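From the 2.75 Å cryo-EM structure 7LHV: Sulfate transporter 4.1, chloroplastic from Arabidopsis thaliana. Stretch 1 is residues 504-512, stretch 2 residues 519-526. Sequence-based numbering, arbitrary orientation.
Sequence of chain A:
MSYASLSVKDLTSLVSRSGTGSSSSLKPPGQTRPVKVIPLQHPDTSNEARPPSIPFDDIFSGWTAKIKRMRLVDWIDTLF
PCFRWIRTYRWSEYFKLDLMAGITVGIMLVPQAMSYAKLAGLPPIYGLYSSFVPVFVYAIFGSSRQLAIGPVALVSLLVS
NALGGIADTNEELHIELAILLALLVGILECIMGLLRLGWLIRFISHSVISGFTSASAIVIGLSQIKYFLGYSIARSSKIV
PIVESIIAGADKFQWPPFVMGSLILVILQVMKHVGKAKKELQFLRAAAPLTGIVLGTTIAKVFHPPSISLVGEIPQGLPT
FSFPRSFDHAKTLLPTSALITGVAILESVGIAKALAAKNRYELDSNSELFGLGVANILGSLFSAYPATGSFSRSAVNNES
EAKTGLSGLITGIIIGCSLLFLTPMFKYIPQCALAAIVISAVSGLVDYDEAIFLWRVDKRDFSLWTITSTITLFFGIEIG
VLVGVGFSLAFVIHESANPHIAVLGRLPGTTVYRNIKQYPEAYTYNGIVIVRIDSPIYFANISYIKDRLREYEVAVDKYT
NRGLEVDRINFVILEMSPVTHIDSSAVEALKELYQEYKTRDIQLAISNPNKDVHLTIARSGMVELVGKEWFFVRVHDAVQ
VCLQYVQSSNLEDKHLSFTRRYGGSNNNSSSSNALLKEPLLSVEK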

# COMPACT_ATOMS: atom_id res chain seq x y z
N LEU A 504 29.62 11.07 4.30
CA LEU A 504 30.41 11.24 5.51
C LEU A 504 31.68 12.04 5.23
O LEU A 504 32.23 12.00 4.13
CB LEU A 504 30.78 9.88 6.10
CG LEU A 504 29.70 9.15 6.89
CD1 LEU A 504 28.65 8.64 5.95
CD2 LEU A 504 30.32 8.00 7.65
N GLY A 505 32.13 12.75 6.25
CA GLY A 505 33.35 13.51 6.15
C GLY A 505 34.50 12.82 6.84
O GLY A 505 35.05 11.85 6.32
N ARG A 506 34.87 13.31 8.03
CA ARG A 506 35.94 12.67 8.78
C ARG A 506 35.53 11.26 9.17
O ARG A 506 34.35 10.95 9.31
CB ARG A 506 36.28 13.50 10.02
CG ARG A 506 37.47 13.00 10.81
CD ARG A 506 38.70 12.82 9.93
NE ARG A 506 39.89 12.54 10.71
CZ ARG A 506 41.11 12.45 10.21
NH1 ARG A 506 41.35 12.60 8.92
NH2 ARG A 506 42.13 12.20 11.03
N LEU A 507 36.53 10.39 9.33
CA LEU A 507 36.27 8.96 9.46
C LEU A 507 35.34 8.63 10.61
O LEU A 507 34.33 7.95 10.38
CB LEU A 507 37.61 8.22 9.58
CG LEU A 507 38.48 8.39 8.34
CD1 LEU A 507 39.84 7.76 8.54
CD2 LEU A 507 37.75 7.80 7.17
N PRO A 508 35.58 9.09 11.88
CA PRO A 508 34.58 8.91 12.94
C PRO A 508 33.53 10.02 12.92
O PRO A 508 33.19 10.60 13.95
CB PRO A 508 35.42 8.94 14.22
CG PRO A 508 36.51 9.88 13.89
CD PRO A 508 36.80 9.73 12.41
N GLY A 509 33.02 10.32 11.73
CA GLY A 509 32.07 11.40 11.58
C GLY A 509 30.74 10.95 11.01
O GLY A 509 30.46 9.75 10.94
N THR A 510 29.93 11.91 10.59
CA THR A 510 28.58 11.64 10.12
C THR A 510 28.27 12.66 9.03
O THR A 510 29.18 13.27 8.47
CB THR A 510 27.59 11.67 11.30
OG1 THR A 510 26.25 11.47 10.82
CG2 THR A 510 27.67 12.98 12.05
N THR A 511 26.98 12.83 8.73
CA THR A 511 26.56 13.67 7.61
C THR A 511 27.24 15.04 7.67
O THR A 511 27.29 15.67 8.73
CB THR A 511 25.04 13.85 7.63
OG1 THR A 511 24.42 12.59 7.91
CG2 THR A 511 24.56 14.36 6.29
N VAL A 512 27.77 15.47 6.53
CA VAL A 512 28.43 16.77 6.47
C VAL A 512 27.46 17.91 6.17
O VAL A 512 27.79 19.07 6.45
CB VAL A 512 29.55 16.77 5.40
CG1 VAL A 512 30.56 15.69 5.71
CG2 VAL A 512 28.96 16.56 4.02
N TYR A 519 36.19 20.87 11.27
CA TYR A 519 37.37 20.51 10.49
C TYR A 519 38.50 20.17 11.45
O TYR A 519 39.34 21.03 11.77
CB TYR A 519 37.78 21.65 9.55
CG TYR A 519 36.82 21.90 8.41
CD1 TYR A 519 35.72 22.74 8.57
CD2 TYR A 519 37.01 21.29 7.17
CE1 TYR A 519 34.85 22.97 7.52
CE2 TYR A 519 36.14 21.52 6.12
CZ TYR A 519 35.06 22.36 6.31
OH TYR A 519 34.19 22.59 5.27
N PRO A 520 38.57 18.92 11.93
CA PRO A 520 39.70 18.53 12.79
C PRO A 520 41.00 18.37 12.01
O PRO A 520 41.64 17.32 12.06
CB PRO A 520 39.23 17.19 13.39
CG PRO A 520 38.28 16.65 12.39
CD PRO A 520 37.58 17.84 11.78
N GLU A 521 41.36 19.42 11.27
CA GLU A 521 42.59 19.53 10.48
C GLU A 521 42.55 18.64 9.24
O GLU A 521 43.43 18.72 8.38
CB GLU A 521 43.83 19.21 11.32
CG GLU A 521 44.00 20.09 12.55
CD GLU A 521 45.04 19.56 13.51
OE1 GLU A 521 45.59 18.46 13.25
OE2 GLU A 521 45.32 20.23 14.52
N ALA A 522 41.53 17.79 9.14
CA ALA A 522 41.32 16.94 7.97
C ALA A 522 39.90 16.42 8.02
O ALA A 522 39.57 15.66 8.94
CB ALA A 522 42.33 15.80 7.93
N TYR A 523 39.07 16.81 7.06
CA TYR A 523 37.67 16.40 7.07
C TYR A 523 37.31 15.53 5.88
O TYR A 523 36.83 14.41 6.07
CB TYR A 523 36.77 17.64 7.14
CG TYR A 523 35.41 17.35 7.71
CD1 TYR A 523 35.26 16.84 8.99
CD2 TYR A 523 34.26 17.61 6.97
CE1 TYR A 523 34.02 16.59 9.52
CE2 TYR A 523 33.01 17.36 7.49
CZ TYR A 523 32.90 16.84 8.76
OH TYR A 523 31.65 16.59 9.28
N THR A 524 37.53 16.00 4.66
CA THR A 524 37.19 15.24 3.46
C THR A 524 38.43 15.04 2.61
O THR A 524 39.39 15.82 2.69
CB THR A 524 36.09 15.93 2.65
OG1 THR A 524 35.58 15.01 1.67
CG2 THR A 524 36.63 17.16 1.95
N TYR A 525 38.42 13.99 1.80
CA TYR A 525 39.54 13.63 0.96
C TYR A 525 39.17 13.77 -0.51
O TYR A 525 38.07 13.40 -0.92
CB TYR A 525 40.00 12.19 1.24
CG TYR A 525 40.37 11.94 2.68
CD1 TYR A 525 41.59 12.39 3.19
CD2 TYR A 525 39.52 11.26 3.53
CE1 TYR A 525 41.93 12.17 4.50
CE2 TYR A 525 39.86 11.03 4.85
CZ TYR A 525 41.07 11.49 5.33
OH TYR A 525 41.41 11.26 6.64
N ASN A 526 40.09 14.33 -1.29
CA ASN A 526 39.86 14.48 -2.72
C ASN A 526 39.94 13.12 -3.41
O ASN A 526 40.91 12.38 -3.23
CB ASN A 526 40.88 15.44 -3.33
CG ASN A 526 40.55 16.89 -3.07
OD1 ASN A 526 39.42 17.33 -3.29
ND2 ASN A 526 41.53 17.65 -2.59

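The two stretches meet as irregular loop segments and bury 415 Å² between them, counted over both sides. Their backbones draw closest where Arg506 lies beside Tyr523, with CA atoms 4.5 Å apart, and Gly505 beside Thr524, at 5.0 Å. No hydrogen bond joins them, so the contact rests on packing.

At the center, the Tyr523 ring lies against the first stretch. Although its CA-to-CB bond points away, a chi1 of -157° (t) accompanies a ring whose far end comes back toward that stretch. Gly505 CA sits over one face, 4.2 Å from the ring centroid of Tyr523 and 15° off the normal, so that its slightly polarized C-H group can make a CH-pi contact. The absence of a side chain matters here: an ideal CB on Gly505 would fall 2.6 Å from Tyr523 CE2, a clash. Arg506 N lies over the same ring face, and Arg506 CB approaches Tyr523 CD1 at 3.6 Å. The apolar packing is extended by Val512, which points toward the second stretch and places CG1 3.5 Å from Tyr523 CE2.

Arg506 has the largest covered area, 111 Å², and its long side chain runs along the second stretch. Its aliphatic part passes near Pro520, with Arg506 CG 4.1 Å from Pro520 CG, while Arg506 CD comes within 3.1 Å of Ala522 O. Farther out, Arg506 NH1 lies 3.5 Å from Ala522 CB and 2.6 Å from Tyr525 OH.

Several polar atoms are close without bonding. The short approach of Arg506 NH1 to Tyr525 OH has a poor angle for a hydrogen bond, as does that of Arg506 N to Tyr523 O at 3.0 Å. Gly505 O and Tyr523 O, 3.1 Å apart, are both acceptors and cannot bond to each other.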